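Local atomic coordinates of formate dehydrogenase subunit beta (Desulfovibrio gigas, PDB entry 1H0H), a protein that carries electrons through three [4Fe-4S] clusters as the small subunit of a periplasmic enzyme that reversibly oxidises formate to carbon dioxide. Residues 3-8 and 160-165; 72-77 and 195-200; 96-101 and 139-144; 101-106 and 134-139. All coordinates share one frame; numbering follows the deposited sequence.

Contact 1 (3-8 and 160-165)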
# COMPACT_ATOMS: atom_id res chain seq x y z
N GLY B 3 4.92 8.64 -35.74
CA GLY B 3 4.30 9.73 -35.03
C GLY B 3 3.91 9.31 -33.63
O GLY B 3 4.05 8.14 -33.26
N PHE B 4 3.41 10.27 -32.88
CA PHE B 4 2.95 10.08 -31.51
C PHE B 4 1.64 10.82 -31.40
O PHE B 4 1.42 11.86 -32.04
CB PHE B 4 3.89 10.80 -30.51
CG PHE B 4 5.29 10.22 -30.36
CD1 PHE B 4 6.23 10.38 -31.36
CD2 PHE B 4 5.68 9.60 -29.16
CE1 PHE B 4 7.56 9.89 -31.19
CE2 PHE B 4 6.98 9.10 -28.99
CZ PHE B 4 7.93 9.25 -30.02
N PHE B 5 0.76 10.30 -30.56
CA PHE B 5 -0.40 11.06 -30.16
C PHE B 5 -0.32 11.14 -28.63
O PHE B 5 -0.30 10.12 -27.96
CB PHE B 5 -1.71 10.41 -30.57
CG PHE B 5 -2.92 11.03 -29.91
CD1 PHE B 5 -3.08 12.41 -29.88
CD2 PHE B 5 -3.87 10.24 -29.28
CE1 PHE B 5 -4.20 13.00 -29.27
CE2 PHE B 5 -4.98 10.82 -28.66
CZ PHE B 5 -5.14 12.21 -28.66
N VAL B 6 -0.23 12.35 -28.10
CA VAL B 6 -0.20 12.53 -26.65
C VAL B 6 -1.53 13.12 -26.17
O VAL B 6 -1.86 14.27 -26.46
CB VAL B 6 0.96 13.46 -26.24
CG1 VAL B 6 1.10 13.50 -24.73
CG2 VAL B 6 2.28 13.04 -26.92
N ASP B 7 -2.31 12.31 -25.46
CA ASP B 7 -3.60 12.77 -25.00
C ASP B 7 -3.43 13.27 -23.57
O ASP B 7 -3.46 12.46 -22.64
CB ASP B 7 -4.60 11.61 -25.06
CG ASP B 7 -5.99 12.00 -24.65
OD1 ASP B 7 -6.20 13.15 -24.21
OD2 ASP B 7 -6.95 11.21 -24.73
N THR B 8 -3.22 14.58 -23.39
CA THR B 8 -3.03 15.13 -22.04
C THR B 8 -4.23 14.92 -21.14
O THR B 8 -4.10 14.93 -19.90
CB THR B 8 -2.67 16.64 -22.07
OG1 THR B 8 -3.80 17.39 -22.55
CG2 THR B 8 -1.53 16.94 -23.04
N ALA B 160 -2.02 7.81 -22.23
CA ALA B 160 -1.81 9.20 -22.66
C ALA B 160 -0.79 9.23 -23.81
O ALA B 160 -0.95 9.97 -24.79
CB ALA B 160 -1.34 10.03 -21.51
N MET B 161 0.26 8.42 -23.70
CA MET B 161 1.29 8.36 -24.74
C MET B 161 0.94 7.25 -25.70
O MET B 161 0.62 6.15 -25.28
CB MET B 161 2.68 8.08 -24.16
CG MET B 161 3.28 9.17 -23.29
SD MET B 161 3.54 10.72 -24.18
CE MET B 161 4.74 10.19 -25.50
N ASN B 162 1.01 7.55 -27.00
CA ASN B 162 0.78 6.56 -28.04
C ASN B 162 1.79 6.78 -29.14
O ASN B 162 2.16 7.91 -29.40
CB ASN B 162 -0.62 6.72 -28.62
CG ASN B 162 -1.69 6.62 -27.56
OD1 ASN B 162 -2.21 5.54 -27.33
ND2 ASN B 162 -2.01 7.74 -26.91
N PHE B 163 2.19 5.71 -29.81
CA PHE B 163 3.18 5.77 -30.87
C PHE B 163 2.82 4.83 -32.01
O PHE B 163 2.26 3.74 -31.79
CB PHE B 163 4.56 5.38 -30.32
CG PHE B 163 5.62 5.23 -31.38
CD1 PHE B 163 6.39 6.31 -31.77
CD2 PHE B 163 5.89 3.99 -31.95
CE1 PHE B 163 7.38 6.18 -32.73
CE2 PHE B 163 6.88 3.86 -32.91
CZ PHE B 163 7.63 4.94 -33.29
N GLY B 164 3.12 5.24 -33.23
CA GLY B 164 2.91 4.37 -34.38
C GLY B 164 3.22 5.07 -35.69
O GLY B 164 3.97 6.02 -35.74
N ASP B 165 2.66 4.57 -36.79
CA ASP B 165 2.82 5.24 -38.07
C ASP B 165 2.10 6.57 -37.96
O ASP B 165 1.08 6.68 -37.28
CB ASP B 165 2.26 4.40 -39.19
CG ASP B 165 3.04 3.13 -39.39
OD1 ASP B 165 4.24 3.13 -39.02
OD2 ASP B 165 2.56 2.10 -39.88

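Contact 2 (72-77 and 195-200). With SF4 (iron/sulfur cluster), chain N.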
# COMPACT_ATOMS: atom_id res chain seq x y z
N CYS B 72 10.54 17.06 -27.81
CA CYS B 72 10.66 17.52 -29.19
C CYS B 72 9.44 17.06 -30.01
O CYS B 72 8.96 15.94 -29.83
CB CYS B 72 11.91 16.93 -29.81
SG CYS B 72 12.02 17.17 -31.59
N ARG B 73 8.97 17.89 -30.93
CA ARG B 73 7.78 17.54 -31.72
C ARG B 73 8.11 16.73 -32.97
O ARG B 73 7.21 16.32 -33.67
CB ARG B 73 7.07 18.80 -32.18
CG ARG B 73 6.73 19.75 -31.06
CD ARG B 73 5.72 19.22 -30.02
NE ARG B 73 5.21 20.34 -29.24
CZ ARG B 73 5.84 20.86 -28.19
NH1 ARG B 73 7.02 20.37 -27.78
NH2 ARG B 73 5.29 21.88 -27.56
N HIS B 74 9.39 16.58 -33.26
CA HIS B 74 9.85 15.93 -34.48
C HIS B 74 9.12 16.50 -35.69
O HIS B 74 8.44 15.80 -36.45
CB HIS B 74 9.78 14.41 -34.35
CG HIS B 74 10.77 13.89 -33.37
ND1 HIS B 74 12.07 13.61 -33.71
CD2 HIS B 74 10.68 13.71 -32.02
CE1 HIS B 74 12.73 13.23 -32.63
NE2 HIS B 74 11.90 13.27 -31.60
N CYS B 75 9.25 17.82 -35.81
CA CYS B 75 8.68 18.60 -36.91
C CYS B 75 8.87 17.95 -38.26
O CYS B 75 9.96 17.46 -38.59
CB CYS B 75 9.31 19.99 -36.93
SG CYS B 75 8.93 20.97 -35.47
N ILE B 76 7.80 17.93 -39.05
CA ILE B 76 7.86 17.32 -40.37
C ILE B 76 8.92 18.01 -41.24
O ILE B 76 9.66 17.36 -41.99
CB ILE B 76 6.47 17.37 -41.00
CG1 ILE B 76 5.55 16.40 -40.24
CG2 ILE B 76 6.52 17.03 -42.50
CD1 ILE B 76 4.10 16.61 -40.55
N ALA B 77 9.00 19.33 -41.11
CA ALA B 77 9.97 20.14 -41.83
C ALA B 77 10.71 20.91 -40.76
O ALA B 77 10.41 22.07 -40.51
CB ALA B 77 9.25 21.09 -42.77
N VAL B 195 3.73 18.74 -37.12
CA VAL B 195 4.62 17.99 -36.24
C VAL B 195 4.30 16.50 -36.21
O VAL B 195 3.24 16.08 -36.63
CB VAL B 195 4.54 18.53 -34.79
CG1 VAL B 195 4.83 20.04 -34.78
CG2 VAL B 195 3.17 18.27 -34.20
N ARG B 196 5.23 15.70 -35.70
CA ARG B 196 4.98 14.27 -35.56
C ARG B 196 4.49 13.89 -34.16
O ARG B 196 3.82 12.88 -33.98
CB ARG B 196 6.21 13.45 -35.94
CG ARG B 196 6.51 13.49 -37.45
CD ARG B 196 7.85 12.85 -37.80
NE ARG B 196 8.09 12.97 -39.21
CZ ARG B 196 7.51 12.20 -40.12
NH1 ARG B 196 6.68 11.25 -39.71
NH2 ARG B 196 7.74 12.37 -41.43
N VAL B 197 4.83 14.70 -33.17
CA VAL B 197 4.33 14.48 -31.83
C VAL B 197 3.11 15.38 -31.65
O VAL B 197 3.24 16.60 -31.46
CB VAL B 197 5.41 14.80 -30.75
CG1 VAL B 197 4.85 14.56 -29.35
CG2 VAL B 197 6.64 13.93 -30.94
N ILE B 198 1.92 14.79 -31.72
CA ILE B 198 0.69 15.56 -31.68
C ILE B 198 0.00 15.58 -30.30
O ILE B 198 -0.50 14.54 -29.86
CB ILE B 198 -0.33 15.06 -32.74
CG1 ILE B 198 0.29 15.02 -34.14
CG2 ILE B 198 -1.59 15.97 -32.71
CD1 ILE B 198 -0.58 14.27 -35.19
N PHE B 199 -0.01 16.73 -29.62
CA PHE B 199 -0.70 16.85 -28.33
C PHE B 199 -2.15 17.31 -28.46
O PHE B 199 -2.47 18.23 -29.24
CB PHE B 199 -0.03 17.86 -27.41
CG PHE B 199 1.36 17.50 -27.00
CD1 PHE B 199 2.42 17.80 -27.83
CD2 PHE B 199 1.61 16.93 -25.75
CE1 PHE B 199 3.70 17.53 -27.44
CE2 PHE B 199 2.90 16.65 -25.35
CZ PHE B 199 3.94 16.93 -26.21
N LEU B 200 -3.03 16.64 -27.71
CA LEU B 200 -4.41 17.06 -27.56
C LEU B 200 -4.50 17.76 -26.23
O LEU B 200 -3.99 17.25 -25.22
CB LEU B 200 -5.37 15.86 -27.55
CG LEU B 200 -6.82 16.16 -27.15
CD1 LEU B 200 -7.47 17.14 -28.14
CD2 LEU B 200 -7.67 14.92 -27.05
FE1 SF4 N . 12.26 22.15 -32.20
FE2 SF4 N . 12.25 19.39 -32.17
FE3 SF4 N . 10.87 20.85 -34.21
FE4 SF4 N . 13.64 20.85 -34.14
S1 SF4 N . 12.23 19.00 -34.59
S2 SF4 N . 12.40 22.63 -34.44
S3 SF4 N . 14.03 20.78 -31.81
S4 SF4 N . 10.39 20.77 -31.89
O HOH W 1 10.19 14.90 -39.16
O HOH W 2 9.24 14.58 -42.53

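Contact 3 (96-101 and 139-144). With SF4 (iron/sulfur cluster), chain M; SF4 (iron/sulfur cluster), chain N.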
# COMPACT_ATOMS: atom_id res chain seq x y z
N ASP B 96 14.86 9.45 -42.71
CA ASP B 96 13.76 9.21 -43.61
C ASP B 96 12.77 8.10 -43.17
O ASP B 96 11.57 8.25 -43.32
CB ASP B 96 14.24 8.97 -45.05
CG ASP B 96 13.09 8.88 -46.02
OD1 ASP B 96 12.54 9.92 -46.42
OD2 ASP B 96 12.62 7.81 -46.42
N ALA B 97 13.29 7.00 -42.66
CA ALA B 97 12.44 5.88 -42.30
C ALA B 97 11.51 6.15 -41.13
O ALA B 97 10.40 5.62 -41.08
CB ALA B 97 13.30 4.65 -42.01
N THR B 98 11.95 6.97 -40.18
CA THR B 98 11.14 7.21 -39.00
C THR B 98 10.60 8.61 -38.90
O THR B 98 9.61 8.84 -38.21
CB THR B 98 11.95 6.92 -37.73
OG1 THR B 98 13.15 7.68 -37.75
CG2 THR B 98 12.45 5.48 -37.72
N GLY B 99 11.25 9.55 -39.56
CA GLY B 99 10.87 10.94 -39.39
C GLY B 99 11.62 11.53 -38.21
O GLY B 99 11.43 12.71 -37.87
N CYS B 100 12.50 10.75 -37.58
CA CYS B 100 13.21 11.26 -36.43
C CYS B 100 14.15 12.40 -36.79
O CYS B 100 14.85 12.35 -37.79
CB CYS B 100 14.03 10.17 -35.72
SG CYS B 100 15.12 10.83 -34.40
N VAL B 101 14.15 13.43 -35.94
CA VAL B 101 15.05 14.56 -36.07
C VAL B 101 16.10 14.31 -35.01
O VAL B 101 15.82 14.38 -33.82
CB VAL B 101 14.31 15.89 -35.85
CG1 VAL B 101 15.28 17.06 -35.83
CG2 VAL B 101 13.23 16.08 -36.94
N MET B 139 13.61 10.36 -30.26
CA MET B 139 12.51 9.46 -30.62
C MET B 139 12.85 8.01 -30.25
O MET B 139 12.29 7.08 -30.82
CB MET B 139 12.22 9.56 -32.15
CG MET B 139 10.79 9.22 -32.56
SD MET B 139 10.45 9.06 -34.36
CE MET B 139 9.93 10.69 -34.81
N CYS B 140 13.76 7.81 -29.30
CA CYS B 140 14.22 6.47 -29.00
C CYS B 140 14.53 5.72 -30.31
O CYS B 140 14.07 4.58 -30.54
CB CYS B 140 13.14 5.71 -28.18
SG CYS B 140 13.05 6.21 -26.46
N ILE B 141 15.32 6.36 -31.17
CA ILE B 141 15.61 5.80 -32.47
C ILE B 141 16.10 4.34 -32.42
O ILE B 141 15.68 3.53 -33.24
CB ILE B 141 16.58 6.73 -33.27
CG1 ILE B 141 16.74 6.25 -34.72
CG2 ILE B 141 17.92 6.78 -32.62
CD1 ILE B 141 15.45 6.18 -35.47
N ASP B 142 16.97 4.02 -31.47
CA ASP B 142 17.43 2.65 -31.33
C ASP B 142 16.34 1.63 -31.00
O ASP B 142 16.34 0.53 -31.55
CB ASP B 142 18.56 2.53 -30.30
CG ASP B 142 18.19 3.10 -28.95
OD1 ASP B 142 17.31 4.01 -28.86
OD2 ASP B 142 18.76 2.71 -27.91
N ARG B 143 15.43 1.99 -30.10
CA ARG B 143 14.32 1.10 -29.77
C ARG B 143 13.38 0.90 -30.96
O ARG B 143 12.97 -0.22 -31.25
CB ARG B 143 13.51 1.67 -28.60
CG ARG B 143 14.26 1.71 -27.28
CD ARG B 143 13.47 2.33 -26.13
NE ARG B 143 12.38 1.47 -25.70
CZ ARG B 143 12.51 0.48 -24.80
NH1 ARG B 143 13.68 0.22 -24.23
NH2 ARG B 143 11.45 -0.25 -24.46
N ILE B 144 13.05 1.99 -31.66
CA ILE B 144 12.03 1.92 -32.70
C ILE B 144 12.48 1.25 -33.99
O ILE B 144 11.66 0.89 -34.84
CB ILE B 144 11.35 3.30 -32.95
CG1 ILE B 144 12.31 4.34 -33.54
CG2 ILE B 144 10.71 3.82 -31.71
CD1 ILE B 144 11.54 5.64 -33.89
FE1 SF4 M . 12.40 8.40 -26.36
FE2 SF4 M . 10.18 9.58 -25.24
FE3 SF4 M . 11.87 11.04 -26.89
FE4 SF4 M . 12.67 10.28 -24.37
S1 SF4 M . 10.89 11.66 -24.94
S2 SF4 M . 13.84 10.15 -26.34
S3 SF4 M . 11.71 8.31 -24.07
S4 SF4 M . 10.70 9.23 -27.60
FE1 SF4 N . 12.26 22.15 -32.20
FE2 SF4 N . 12.25 19.39 -32.17
FE3 SF4 N . 10.87 20.85 -34.21
FE4 SF4 N . 13.64 20.85 -34.14
S1 SF4 N . 12.23 19.00 -34.59
S2 SF4 N . 12.40 22.63 -34.44
S3 SF4 N . 14.03 20.78 -31.81
S4 SF4 N . 10.39 20.77 -31.89

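Contact 4 (101-106 and 134-139). With SF4 (iron/sulfur cluster), chain M; SF4 (iron/sulfur cluster), chain N.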
# COMPACT_ATOMS: atom_id res chain seq x y z
N VAL B 101 14.15 13.43 -35.94
CA VAL B 101 15.05 14.56 -36.07
C VAL B 101 16.10 14.31 -35.01
O VAL B 101 15.82 14.38 -33.82
CB VAL B 101 14.31 15.89 -35.85
CG1 VAL B 101 15.28 17.06 -35.83
CG2 VAL B 101 13.23 16.08 -36.94
N LEU B 102 17.29 13.97 -35.44
CA LEU B 102 18.31 13.51 -34.54
C LEU B 102 19.46 14.48 -34.34
O LEU B 102 20.25 14.70 -35.26
CB LEU B 102 18.81 12.16 -35.04
CG LEU B 102 19.94 11.47 -34.27
CD1 LEU B 102 19.54 11.18 -32.82
CD2 LEU B 102 20.29 10.18 -34.98
N PHE B 103 19.54 15.09 -33.16
CA PHE B 103 20.70 15.92 -32.88
C PHE B 103 21.84 14.96 -32.60
O PHE B 103 21.71 14.05 -31.78
CB PHE B 103 20.52 16.79 -31.64
CG PHE B 103 19.87 18.12 -31.89
CD1 PHE B 103 18.81 18.25 -32.76
CD2 PHE B 103 20.31 19.24 -31.21
CE1 PHE B 103 18.21 19.46 -32.94
CE2 PHE B 103 19.71 20.47 -31.39
CZ PHE B 103 18.66 20.59 -32.24
N THR B 104 22.96 15.17 -33.25
CA THR B 104 24.13 14.34 -33.02
C THR B 104 25.19 15.15 -32.27
O THR B 104 25.10 16.36 -32.15
CB THR B 104 24.71 13.85 -34.38
OG1 THR B 104 25.35 14.95 -35.08
CG2 THR B 104 23.63 13.43 -35.33
N PRO B 105 26.21 14.48 -31.75
CA PRO B 105 27.33 15.18 -31.13
C PRO B 105 28.02 16.14 -32.11
O PRO B 105 28.71 17.06 -31.64
CB PRO B 105 28.29 14.05 -30.77
CG PRO B 105 27.37 12.88 -30.55
CD PRO B 105 26.36 13.01 -31.68
N LYS B 106 27.86 15.94 -33.41
CA LYS B 106 28.43 16.85 -34.38
C LYS B 106 27.96 18.28 -34.14
O LYS B 106 28.55 19.23 -34.65
CB LYS B 106 28.13 16.42 -35.82
CG LYS B 106 28.87 15.17 -36.29
CD LYS B 106 30.01 15.51 -37.23
CE LYS B 106 29.97 14.64 -38.50
NZ LYS B 106 29.42 13.27 -38.26
N MET B 134 24.59 20.03 -28.42
CA MET B 134 23.17 20.10 -28.07
C MET B 134 22.49 18.73 -28.13
O MET B 134 22.88 17.87 -28.90
CB MET B 134 22.46 21.09 -28.98
CG MET B 134 22.86 22.56 -28.76
SD MET B 134 22.07 23.67 -29.96
CE MET B 134 22.83 23.08 -31.47
N ALA B 135 21.46 18.53 -27.31
CA ALA B 135 20.73 17.27 -27.33
C ALA B 135 19.27 17.52 -27.01
O ALA B 135 18.91 18.60 -26.55
CB ALA B 135 21.36 16.24 -26.36
N LYS B 136 18.44 16.52 -27.27
CA LYS B 136 16.99 16.56 -27.09
C LYS B 136 16.50 15.14 -27.38
O LYS B 136 17.31 14.25 -27.65
CB LYS B 136 16.36 17.55 -28.09
CG LYS B 136 16.53 17.10 -29.53
CD LYS B 136 15.68 17.94 -30.53
CE LYS B 136 15.59 17.26 -31.93
NZ LYS B 136 14.88 15.90 -31.82
N CYS B 137 15.19 14.93 -27.28
CA CYS B 137 14.55 13.67 -27.60
C CYS B 137 15.05 13.09 -28.92
O CYS B 137 15.09 13.80 -29.94
CB CYS B 137 13.04 13.92 -27.70
SG CYS B 137 12.06 12.62 -28.42
N ASP B 138 15.45 11.82 -28.91
CA ASP B 138 15.88 11.17 -30.15
C ASP B 138 14.86 10.17 -30.67
O ASP B 138 15.19 9.24 -31.42
CB ASP B 138 17.26 10.53 -29.99
CG ASP B 138 17.26 9.31 -29.07
OD1 ASP B 138 16.22 8.99 -28.47
OD2 ASP B 138 18.30 8.63 -28.89
N MET B 139 13.61 10.36 -30.26
CA MET B 139 12.51 9.46 -30.62
C MET B 139 12.85 8.01 -30.25
O MET B 139 12.29 7.08 -30.82
CB MET B 139 12.22 9.56 -32.15
CG MET B 139 10.79 9.22 -32.56
SD MET B 139 10.45 9.06 -34.36
CE MET B 139 9.93 10.69 -34.81
FE1 SF4 M . 12.40 8.40 -26.36
FE2 SF4 M . 10.18 9.58 -25.24
FE3 SF4 M . 11.87 11.04 -26.89
FE4 SF4 M . 12.67 10.28 -24.37
S1 SF4 M . 10.89 11.66 -24.94
S2 SF4 M . 13.84 10.15 -26.34
S3 SF4 M . 11.71 8.31 -24.07
S4 SF4 M . 10.70 9.23 -27.60
FE1 SF4 N . 12.26 22.15 -32.20
FE2 SF4 N . 12.25 19.39 -32.17
FE3 SF4 N . 10.87 20.85 -34.21
FE4 SF4 N . 13.64 20.85 -34.14
S1 SF4 N . 12.23 19.00 -34.59
S2 SF4 N . 12.40 22.63 -34.44
S3 SF4 N . 14.03 20.78 -31.81
S4 SF4 N . 10.39 20.77 -31.89
O HOH W 3 18.01 14.02 -30.88
O HOH W 4 20.15 14.53 -29.18

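Contact 1 (3-8 and 160-165)
The F163 ring stands edge-on over one face of the F4 ring: F163 CD1 sits over the centre of F4, in a T-shaped pair with planes at 73° and centroids 5.1 Å apart. On the same side of the sheet the M161 chain, bent at chi2 and chi3, lays SD along V6, 3.7 Å from V6 CG1, and brings CE to F4 CD2 at 3.8 Å. On the other side the F5 ring and the N162 amide run side by side, their planes 21° apart. N162 ND2 gives a straight bond to F5 O (3.1 Å), supplementing the weak backbone bond from N162 N, and also donates to G159 O. The backbones pair antiparallel: G3 and G164 exchange bonds, F5 N reaches N162 O at 3.0 Å, and D7 N meets a lone pair of A160 O at 2.8 Å. F4 lines the pocket of one [4Fe-4S] cluster, A160 and M161 that of another. Strand 161-163 is the outermost strand, within this chain, of a mixed sheet, with 2-7 between it and 197-201; helix 166-180 packs on F5 and N162, helix 151-155 on F4, M161 and F163.

Contact 2 (72-77 and 195-200)
V195 starts the segment with its CG1 branch alongside R73, 3.6 Å from R73 CB, and its carbonyl faces the tip of I76. Next, R196 N donates to R73 O at 2.9 Å, almost along the C=O axis, and makes a weak second bond to H74 O. The extended R196 side chain crosses I76, whose CG1 lies over one guanidinium face; in the guanidinium plane, water 1 links R196 NE to C75 O and water 2 links R196 NH2 to I76 O, while NH1 bonds K2 O. V197 N is the second donor to R73 O, also at 2.9 Å but from above the carbonyl plane, so two successive amides grip one oxygen. The loop so gripped is a cysteine loop of the ferredoxin type: C72 SG binds FE2 and C75 SG binds FE3 of a [4Fe-4S] cluster, and H74 N donates to C72 SG. V197 points into the loop, its CG2 lying 3.3 Å from C72 O and near the edge of the H74 ring. Farther along, F199 sets CE1 over a face of the R73 guanidinium, 3.7 Å from R73 NE, with the planes 69° apart; R73 NH1 forms a salt bridge with D70.

Contact 3 (96-101 and 139-144)
The loop 96-101 lies against the cysteine-motif segment of a ferredoxin-type [4Fe-4S] site, where C140 binds FE1 through SG and the short helix 141-144 begins directly after it. M139 has the largest share of the contact. Its CG is anti to the backbone N (chi1 -153°) and the chain runs straight on through chi2, then bends at chi3 so that the terminal CE turns onto the loop backbone, 3.7 Å from C100 CA and 3.9 Å from G99 C. C100 puts its SG, also anti to the backbone N, 3.9 Å from M139 CB, nearer the root of that side chain. The methyl tips of the helix meet T98. I141 crosses T98 at about a right angle, CD1 approaching both OG1 and CG2, whereas I144 comes in obliquely with its own CD1 at 3.9 Å from T98 CG2. No hydrogen bond spans the segments; they are joined by van der Waals packing. H74 packs on both C100 and M139, and R143 turns to the other subunit, where it makes a salt bridge with an acidic side chain. T98 is held by an ST turn, OG1 accepting from C100 N at 3.1 Å, and that same OG1 also bonds D95 OD2.

Contact 4 (101-106 and 134-139)
K136 has CG in the crowded position between its backbone N and carbonyl carbon (chi1 64°), then extends through chi2 and chi3 and bends at chi4 (63°). This course lays its methylenes across one face of the F103 ring at about a right angle, with a CH-pi contact from CD and with CE 3.5 Å from F103 CD1. The bend delivers K136 NZ to V101 O at 2.7 Å, approaching from above the carbonyl plane, and to C137 O at 2.8 Å, nearly along that C=O axis. The ammonium group therefore ties the two backbones together, and S3 of the cluster that C72 helps to bind lies 3.5 Å from K136 CD; the positive charge probably helps balance the negative charge of the cluster and its thiolates. F103, with CG beside its backbone N (chi1 -88°), meets M134 at the ring edge, where M134 CB is 3.6 Å from F103 CD2. L102 sends CD1 alongside D138, 3.7 Å from D138 CB, while D138 OD1 bonds H25. Two waters bridge the backbones, F103 N to C137 O and K136 N to F103 O. C137 has SG anti to its backbone N, binding FE3 of the second cluster and accepting from M139 N, an amide-to-thiolate bond characteristic of ferredoxin-type [4Fe-4S] sites. The contact lies between two such sites, V101 and K136 lining one, C137 to M139 the other.

In the fold
H74 is the hub where contacts 2, 3 and 4 meet. Its ND1 is 3.1 Å from V101 N, a probable hydrogen bond, its NE2 lies 3.2 Å from C137 SG, and its side chain lies between the cluster of C72 and C75 and that of C137 and C140. K136 NZ of contact 4 comes to 3.1 Å from C72 SG of contact 2. Contacts 3 and 4 share V101 and M139, and M139 CG packs on F4 CE1 of contact 1 at 3.6 Å. Contacts 1 and 2, with centres about 10 Å apart, meet through neighbouring strands 2-7 and 197-201, joined by V6 N to I198 O at 2.8 Å.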